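Local coordinates for glutamate--LysW ligase ArgX (PDB 3VPB) that catalyses the ATP-dependent joining of the amino group of glutamate to the gamma-carboxyl group of the C-terminal glutamate of the carrier protein LysW, at the interface of chains A and B and the interface of chains A and C. Numbering follows the deposited sequence. Chains: chain A/B, Putative acetylornithine deacetylase; chain C, Alpha-aminoadipate carrier protein lysW.

Contact 1: the interface of chains A and B. Residues chain A 136, 138, 149, 152-153, 156; chain B 136, 148-149, 152, 156.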
ATOM      1  N   LEU A 136       1.747   8.195 -13.138  1.00 13.08           N
ATOM      2  CA  LEU A 136       1.584   6.836 -13.722  1.00 14.22           C
ATOM      3  C   LEU A 136       1.088   6.767 -15.161  1.00 14.07           C
ATOM      4  O   LEU A 136       0.684   5.692 -15.613  1.00 14.98           O
ATOM      5  CB  LEU A 136       0.703   5.919 -12.833  1.00 13.92           C
ATOM      6  CG  LEU A 136       0.908   5.929 -11.326  1.00 15.92           C
ATOM      7  CD1 LEU A 136      -0.040   4.953 -10.592  1.00 15.26           C
ATOM      8  CD2 LEU A 136       2.356   5.587 -11.032  1.00 15.32           C
ATOM      9  N   SER A 138       2.080   6.213 -18.564  1.00 14.42           N
ATOM     10  CA  SER A 138       3.273   5.562 -19.085  1.00 15.29           C
ATOM     11  C   SER A 138       3.219   5.327 -20.575  1.00 16.54           C
ATOM     12  O   SER A 138       2.189   4.902 -21.127  1.00 14.26           O
ATOM     13  CB  SER A 138       3.482   4.201 -18.417  1.00 15.34           C
ATOM     14  OG  SER A 138       3.351   4.299 -17.013  1.00 15.39           O
ATOM     15  N   ILE A 149       6.003  -2.408 -16.549  1.00 15.22           N
ATOM     16  CA  ILE A 149       4.899  -1.542 -16.085  1.00 15.87           C
ATOM     17  C   ILE A 149       3.786  -2.379 -15.438  1.00 15.21           C
ATOM     18  O   ILE A 149       3.281  -2.038 -14.361  1.00 16.01           O
ATOM     19  CB  ILE A 149       4.368  -0.608 -17.198  1.00 15.27           C
ATOM     20  CG1 ILE A 149       5.438   0.426 -17.587  1.00 16.93           C
ATOM     21  CG2 ILE A 149       3.071   0.151 -16.750  1.00 17.64           C
ATOM     22  CD1 ILE A 149       5.860   1.354 -16.428  1.00 20.82           C
ATOM     23  N   HIS A 152       4.758  -3.336 -11.925  1.00 15.86           N
ATOM     24  CA  HIS A 152       4.698  -2.171 -11.043  1.00 16.22           C
ATOM     25  C   HIS A 152       3.260  -1.835 -10.624  1.00 16.50           C
ATOM     26  O   HIS A 152       3.015  -1.607  -9.423  1.00 17.58           O
ATOM     27  CB  HIS A 152       5.437  -0.954 -11.648  1.00 16.28           C
ATOM     28  CG  HIS A 152       6.939  -1.048 -11.533  1.00 15.82           C
ATOM     29  ND1 HIS A 152       7.691  -1.918 -12.296  1.00 17.59           N
ATOM     30  CD2 HIS A 152       7.818  -0.400 -10.735  1.00 17.75           C
ATOM     31  CE1 HIS A 152       8.968  -1.814 -11.963  1.00 15.19           C
ATOM     32  NE2 HIS A 152       9.074  -0.898 -11.019  1.00 17.57           N
ATOM     33  N   ARG A 153       2.318  -1.823 -11.576  1.00 15.93           N
ATOM     34  CA  ARG A 153       0.916  -1.522 -11.237  1.00 17.87           C
ATOM     35  C   ARG A 153       0.338  -2.540 -10.256  1.00 18.54           C
ATOM     36  O   ARG A 153      -0.474  -2.193  -9.384  1.00 18.40           O
ATOM     37  CB  ARG A 153       0.011  -1.479 -12.477  1.00 17.93           C
ATOM     38  CG  ARG A 153       0.371  -0.438 -13.517  1.00 18.63           C
ATOM     39  CD  ARG A 153      -0.077   0.998 -13.177  1.00 16.54           C
ATOM     40  NE  ARG A 153       0.537   1.855 -14.187  1.00 18.97           N
ATOM     41  CZ  ARG A 153      -0.004   2.172 -15.359  1.00 17.07           C
ATOM     42  NH1 ARG A 153      -1.216   1.751 -15.688  1.00 18.33           N
ATOM     43  NH2 ARG A 153       0.699   2.908 -16.209  1.00 14.84           N
ATOM     44  N   MET A 156       0.395  -1.691  -6.493  1.00 22.94           N
ATOM     45  CA  MET A 156      -0.234  -0.465  -6.001  1.00 22.09           C
ATOM     46  C   MET A 156      -1.243  -0.795  -4.909  1.00 21.58           C
ATOM     47  O   MET A 156      -1.888  -1.843  -4.965  1.00 22.51           O
ATOM     48  CB  MET A 156      -0.933   0.287  -7.141  1.00 22.11           C
ATOM     49  CG  MET A 156       0.012   0.779  -8.262  1.00 22.64           C
ATOM     50  SD  MET A 156       1.064   2.152  -7.750  1.00 26.63           S
ATOM     51  CE  MET A 156       2.511   1.360  -7.023  1.00 26.75           C
TER
ATOM     52  N   LEU B 136      10.077  -6.570 -10.339  1.00 17.18           N
ATOM     53  CA  LEU B 136      10.517  -5.169 -10.454  1.00 15.84           C
ATOM     54  C   LEU B 136      11.973  -5.015 -10.924  1.00 15.82           C
ATOM     55  O   LEU B 136      12.564  -3.956 -10.761  1.00 15.10           O
ATOM     56  CB  LEU B 136      10.290  -4.401  -9.145  1.00 16.07           C
ATOM     57  CG  LEU B 136       8.903  -4.470  -8.486  1.00 16.49           C
ATOM     58  CD1 LEU B 136       8.881  -3.600  -7.234  1.00 17.02           C
ATOM     59  CD2 LEU B 136       7.763  -4.064  -9.446  1.00 15.81           C
ATOM     60  N   THR B 148       9.012   7.145 -15.362  1.00 16.28           N
ATOM     61  CA  THR B 148       7.786   6.415 -14.988  1.00 17.36           C
ATOM     62  C   THR B 148       8.083   5.356 -13.942  1.00 16.17           C
ATOM     63  O   THR B 148       7.315   5.168 -13.008  1.00 15.47           O
ATOM     64  CB  THR B 148       6.969   5.836 -16.203  1.00 18.50           C
ATOM     65  OG1 THR B 148       5.616   5.526 -15.779  1.00 21.75           O
ATOM     66  CG2 THR B 148       7.598   4.584 -16.779  1.00 21.14           C
ATOM     67  N   ILE B 149       9.221   4.692 -14.063  1.00 16.05           N
ATOM     68  CA  ILE B 149       9.598   3.714 -13.041  1.00 15.75           C
ATOM     69  C   ILE B 149       9.795   4.352 -11.651  1.00 15.07           C
ATOM     70  O   ILE B 149       9.352   3.805 -10.636  1.00 14.96           O
ATOM     71  CB  ILE B 149      10.806   2.890 -13.524  1.00 15.97           C
ATOM     72  CG1 ILE B 149      10.372   1.970 -14.682  1.00 17.38           C
ATOM     73  CG2 ILE B 149      11.491   2.124 -12.360  1.00 17.48           C
ATOM     74  CD1 ILE B 149       9.318   0.924 -14.321  1.00 23.82           C
ATOM     75  N   HIS B 152       6.312   5.081 -10.180  1.00 15.15           N
ATOM     76  CA  HIS B 152       5.628   3.880  -9.685  1.00 14.74           C
ATOM     77  C   HIS B 152       6.188   3.418  -8.337  1.00 15.99           C
ATOM     78  O   HIS B 152       5.440   3.119  -7.409  1.00 15.95           O
ATOM     79  CB  HIS B 152       5.717   2.730 -10.682  1.00 14.97           C
ATOM     80  CG  HIS B 152       4.770   2.866 -11.836  1.00 16.99           C
ATOM     81  ND1 HIS B 152       5.008   3.707 -12.899  1.00 17.65           N
ATOM     82  CD2 HIS B 152       3.599   2.240 -12.106  1.00 18.37           C
ATOM     83  CE1 HIS B 152       4.010   3.617 -13.766  1.00 17.64           C
ATOM     84  NE2 HIS B 152       3.146   2.729 -13.310  1.00 18.49           N
ATOM     85  N   MET B 156       4.732   2.780  -3.821  1.00 28.47           N
ATOM     86  CA  MET B 156       4.608   1.468  -3.192  1.00 29.02           C
ATOM     87  C   MET B 156       4.644   1.509  -1.650  1.00 28.88           C
ATOM     88  O   MET B 156       5.162   2.453  -1.046  1.00 29.12           O
ATOM     89  CB  MET B 156       5.650   0.496  -3.750  1.00 29.36           C
ATOM     90  CG  MET B 156       5.181  -0.163  -5.042  1.00 30.41           C
ATOM     91  SD  MET B 156       6.541  -0.766  -6.046  1.00 29.26           S
ATOM     92  CE  MET B 156       5.812  -0.490  -7.665  1.00 24.94           C
TER
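The imidazole of A:His152 is sandwiched by two methyl groups of chain B. CD2 of B:Leu136 sits over the centre of one face, 3.5 Å from the ring centroid, and CD1 of B:Ile149 covers the opposite face nearer the rim. The ring of B:His152 has CD2 of A:Leu136 centred over one face, while its edge does the polar work. There A:Arg153 NE donates to B:His152 NE2 at 2.9 Å, nearly straight at 169°, with guanidinium and imidazole only 9° from coplanar. On the other ring nitrogen, ND1 of B:His152 donates to the backbone O of B:Thr148 at 2.7 Å, one helical turn back. Bonds at both nitrogens fix the rotation of this ring, and ND1 as donor is consistent with NE2 accepting from the arginine.

The same guanidinium reaches back within its own chain, A:Arg153 NH2 donating to A:Ser138 OG at 3.1 Å. That hydroxyl also pairs with B:Thr148 OG1 at 2.9 Å, the oxygen, anti to backbone N (chi1 -162°), pointing across the interface. CD1 of A:Ile149 meets CG2 of B:Thr148 tip to tip. Beyond the histidines, the methionines close the patch: CE of A:Met156 touches CG of B:Met156 at 3.7 Å.

This two-fold contact packs helix 143-153 of chain A against its counterpart, helix 143-154 of chain B, and helps join two subunits of the ArgX homotetramer.

Contact 2: the interface of chains A and C. Residues chain A 11, 55, 132-133, 135, 252, 254, 256; chain C 54-56.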
ATOM      1  N   ARG A  11      -3.658  26.320  -2.186  1.00 22.50           N
ATOM      2  CA  ARG A  11      -2.710  26.715  -3.232  1.00 21.98           C
ATOM      3  C   ARG A  11      -3.053  28.104  -3.710  1.00 20.67           C
ATOM      4  O   ARG A  11      -4.030  28.703  -3.275  1.00 19.19           O
ATOM      5  CB  ARG A  11      -2.787  25.784  -4.441  1.00 22.02           C
ATOM      6  CG  ARG A  11      -2.790  24.328  -4.128  1.00 24.93           C
ATOM      7  CD  ARG A  11      -3.380  23.590  -5.287  1.00 25.58           C
ATOM      8  NE  ARG A  11      -4.832  23.489  -5.164  1.00 26.01           N
ATOM      9  CZ  ARG A  11      -5.566  22.634  -5.858  1.00 24.89           C
ATOM     10  NH1 ARG A  11      -4.956  21.825  -6.727  1.00 24.93           N
ATOM     11  NH2 ARG A  11      -6.889  22.558  -5.666  1.00 23.16           N
ATOM     12  N   VAL A  55      -7.428  19.238  -2.816  1.00 16.01           N
ATOM     13  CA  VAL A  55      -6.447  18.636  -3.737  1.00 17.05           C
ATOM     14  C   VAL A  55      -6.667  17.129  -3.810  1.00 17.02           C
ATOM     15  O   VAL A  55      -6.423  16.517  -4.856  1.00 17.21           O
ATOM     16  CB  VAL A  55      -5.002  18.921  -3.252  1.00 17.55           C
ATOM     17  CG1 VAL A  55      -3.936  18.340  -4.230  1.00 18.78           C
ATOM     18  CG2 VAL A  55      -4.767  20.420  -3.092  1.00 18.83           C
ATOM     19  N   SER A 132      -3.710  12.443 -11.361  1.00 19.63           N
ATOM     20  CA  SER A 132      -3.592  13.773 -11.943  1.00 19.47           C
ATOM     21  C   SER A 132      -2.102  14.059 -12.101  1.00 19.49           C
ATOM     22  O   SER A 132      -1.271  13.246 -11.679  1.00 18.16           O
ATOM     23  CB  SER A 132      -4.262  14.800 -11.012  1.00 20.31           C
ATOM     24  OG  SER A 132      -4.319  16.095 -11.601  1.00 22.65           O
ATOM     25  N   TRP A 133      -1.768  15.193 -12.713  1.00 18.93           N
ATOM     26  CA  TRP A 133      -0.373  15.664 -12.836  1.00 19.71           C
ATOM     27  C   TRP A 133       0.569  14.713 -13.585  1.00 18.28           C
ATOM     28  O   TRP A 133       1.787  14.787 -13.435  1.00 18.19           O
ATOM     29  CB  TRP A 133       0.234  15.989 -11.460  1.00 19.26           C
ATOM     30  CG  TRP A 133      -0.490  17.025 -10.655  1.00 20.56           C
ATOM     31  CD1 TRP A 133      -1.147  18.139 -11.119  1.00 22.10           C
ATOM     32  CD2 TRP A 133      -0.575  17.079  -9.225  1.00 21.23           C
ATOM     33  NE1 TRP A 133      -1.657  18.862 -10.064  1.00 21.99           N
ATOM     34  CE2 TRP A 133      -1.301  18.248  -8.891  1.00 22.56           C
ATOM     35  CE3 TRP A 133      -0.087  16.265  -8.191  1.00 22.29           C
ATOM     36  CZ2 TRP A 133      -1.584  18.602  -7.568  1.00 24.95           C
ATOM     37  CZ3 TRP A 133      -0.371  16.624  -6.870  1.00 23.30           C
ATOM     38  CH2 TRP A 133      -1.104  17.783  -6.577  1.00 25.32           C
ATOM     39  N   ARG A 135       0.773  11.522 -13.214  1.00 15.01           N
ATOM     40  CA  ARG A 135       1.197  10.417 -12.345  1.00 15.38           C
ATOM     41  C   ARG A 135       0.757   9.062 -12.926  1.00 14.35           C
ATOM     42  O   ARG A 135      -0.434   8.827 -13.192  1.00 13.96           O
ATOM     43  CB  ARG A 135       0.634  10.624 -10.930  1.00 15.72           C
ATOM     44  CG  ARG A 135       1.390   9.920  -9.809  1.00 20.72           C
ATOM     45  CD  ARG A 135       0.966  10.501  -8.441  1.00 18.23           C
ATOM     46  NE  ARG A 135      -0.494  10.544  -8.312  1.00 20.06           N
ATOM     47  CZ  ARG A 135      -1.225  11.653  -8.267  1.00 19.88           C
ATOM     48  NH1 ARG A 135      -0.648  12.845  -8.336  1.00 22.94           N
ATOM     49  NH2 ARG A 135      -2.545  11.576  -8.162  1.00 20.26           N
ATOM     50  N   ASN A 252     -11.323  17.510 -15.704  1.00 19.39           N
ATOM     51  CA  ASN A 252     -10.932  17.532 -14.296  1.00 20.41           C
ATOM     52  C   ASN A 252     -11.906  18.338 -13.468  1.00 20.96           C
ATOM     53  O   ASN A 252     -12.362  19.412 -13.901  1.00 20.52           O
ATOM     54  CB  ASN A 252      -9.536  18.088 -14.134  1.00 20.63           C
ATOM     55  CG  ASN A 252      -8.514  17.317 -14.940  1.00 23.26           C
ATOM     56  OD1 ASN A 252      -7.930  16.354 -14.438  1.00 24.48           O
ATOM     57  ND2 ASN A 252      -8.313  17.711 -16.206  1.00 24.13           N
ATOM     58  N   VAL A 254     -11.535  19.576 -10.140  1.00 20.36           N
ATOM     59  CA  VAL A 254     -10.998  20.650  -9.282  1.00 19.85           C
ATOM     60  C   VAL A 254      -9.860  21.334 -10.053  1.00 19.49           C
ATOM     61  O   VAL A 254      -8.682  21.127  -9.777  1.00 19.34           O
ATOM     62  CB  VAL A 254     -10.477  20.159  -7.893  1.00 19.52           C
ATOM     63  CG1 VAL A 254     -10.081  21.402  -6.993  1.00 18.86           C
ATOM     64  CG2 VAL A 254     -11.519  19.308  -7.161  1.00 20.49           C
ATOM     65  N   GLU A 256      -6.913  23.436 -11.686  1.00 19.92           N
ATOM     66  CA  GLU A 256      -5.919  24.424 -11.372  1.00 19.38           C
ATOM     67  C   GLU A 256      -5.891  25.371 -12.558  1.00 19.23           C
ATOM     68  O   GLU A 256      -6.381  25.023 -13.651  1.00 19.68           O
ATOM     69  CB  GLU A 256      -4.577  23.736 -11.150  1.00 20.06           C
ATOM     70  CG  GLU A 256      -4.492  22.992  -9.807  1.00 22.50           C
ATOM     71  CD  GLU A 256      -3.240  22.117  -9.711  1.00 26.43           C
ATOM     72  OE1 GLU A 256      -2.844  21.526 -10.737  1.00 28.04           O
ATOM     73  OE2 GLU A 256      -2.648  22.030  -8.619  1.00 27.38           O
TER
ATOM     74  N   TRP C  54      -4.380  12.677  -5.473  1.00 21.68           N
ATOM     75  CA  TRP C  54      -4.113  14.132  -5.482  1.00 23.21           C
ATOM     76  C   TRP C  54      -4.063  14.770  -6.863  1.00 24.27           C
ATOM     77  O   TRP C  54      -3.453  14.240  -7.784  1.00 24.43           O
ATOM     78  CB  TRP C  54      -2.793  14.447  -4.774  1.00 23.07           C
ATOM     79  CG  TRP C  54      -2.893  14.480  -3.292  1.00 23.47           C
ATOM     80  CD1 TRP C  54      -3.741  13.738  -2.502  1.00 23.24           C
ATOM     81  CD2 TRP C  54      -2.122  15.291  -2.401  1.00 24.90           C
ATOM     82  NE1 TRP C  54      -3.535  14.039  -1.177  1.00 23.11           N
ATOM     83  CE2 TRP C  54      -2.553  14.991  -1.085  1.00 25.07           C
ATOM     84  CE3 TRP C  54      -1.110  16.251  -2.585  1.00 27.87           C
ATOM     85  CZ2 TRP C  54      -2.008  15.621   0.045  1.00 27.62           C
ATOM     86  CZ3 TRP C  54      -0.572  16.876  -1.460  1.00 27.92           C
ATOM     87  CH2 TRP C  54      -1.025  16.555  -0.165  1.00 29.25           C
ATOM     88  N   GLY C  55      -4.669  15.944  -6.980  1.00 25.49           N
ATOM     89  CA  GLY C  55      -4.514  16.764  -8.165  1.00 26.91           C
ATOM     90  C   GLY C  55      -5.811  17.409  -8.561  1.00 28.41           C
ATOM     91  O   GLY C  55      -6.619  17.772  -7.706  1.00 28.82           O
ATOM     92  N   GLU C  56      -5.995  17.569  -9.863  1.00 29.89           N
ATOM     93  CA  GLU C  56      -7.211  18.155 -10.411  1.00 31.44           C
ATOM     94  C   GLU C  56      -8.318  17.126 -10.557  1.00 32.69           C
ATOM     95  O   GLU C  56      -9.515  17.475 -10.611  1.00 33.20           O
ATOM     96  CB  GLU C  56      -6.936  18.706 -11.793  1.00 31.42           C
ATOM     97  CG  GLU C  56      -6.042  19.872 -11.830  1.00 31.48           C
ATOM     98  CD  GLU C  56      -6.360  20.722 -13.025  1.00 31.07           C
ATOM     99  OE1 GLU C  56      -5.448  21.379 -13.495  1.00 26.81           O
ATOM    100  OE2 GLU C  56      -7.530  20.714 -13.500  1.00 31.43           O
ATOM    101  OXT GLU C  56      -8.015  15.930 -10.685  1.00 33.68           O
TER
HETATM  102  O   HOH W   1      -7.087  20.394  -7.753  1.00 23.61           O
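C:Gly55 N donates to the carbonyl O of A:Val55 at 2.8 Å, and A:Val254 N donates to C:Glu56 O at 3.0 Å. Between them, C:Glu56 N gives its hydrogen to the hydroxyl OG of A:Ser132 at 2.8 Å; that oxygen is swung anti to its own backbone N (chi1 -173°), toward the tail.

A:Arg135 grips the carbonyl O of C:Trp54 end-on with both terminal nitrogens. NH2 approaches on a lone pair in the carbonyl plane at 2.8 Å, whereas the bond from NH1 is longer and reaches the oxygen tilted 28° from that plane. Water 1 links C:Gly55 O to the backbone O of A:Val254 and to NH1 and NH2 of A:Arg11.

Among the apolar contacts, CA of C:Gly55 lies over the six-membered ring of A:Trp133, 3.7 Å from its centroid and toward the rim. CG1 of A:Val55 rests on one face of the C:Trp54 indole, also off centre.

Bonds within chain A steady that indole. A:Trp133 NE1 donates to A:Glu256 OE1 at 3.0 Å, almost in the ring plane, which holds the ring against C:Gly55; OE2 of the same carboxylate is itself held by a salt bridge with A:Arg11 NH1.

The terminal side chain of C:Glu56, extended beyond CG, carries its gamma-carboxylate past CB of A:Asn252 and turns a face to the backbone N of A:Glu256. That nitrogen stands above the carboxylate plane, 3.1 Å from C:Glu56 OE1, a polar contact and at most a poorly aligned hydrogen bond. This is the carboxyl group to which glutamate is joined.

The tail threads into the active-site cleft of the ATP-grasp ligase, between the loop residues A:Val55, just before helix 57-69, and A:Ser132 to A:Arg135, and the segment from the end of strand 245-252 through A:Glu256.

The C-alpha centres of contact 1 and contact 2 lie about 19 Å apart, and one short stretch of chain A serves both. A:Ser132, A:Trp133 and A:Arg135 face the carrier tail in contact 2; the adjoining A:Leu136 and nearby A:Ser138 face chain B in contact 1. The residues from A:Ser132 to A:Leu136 probably also contribute to ATP binding, which would place subunit assembly, carrier docking and nucleotide binding along neighbouring positions. Contact 1 may therefore help steady the loop that receives LysW, although the structure alone does not show coupling between subunits.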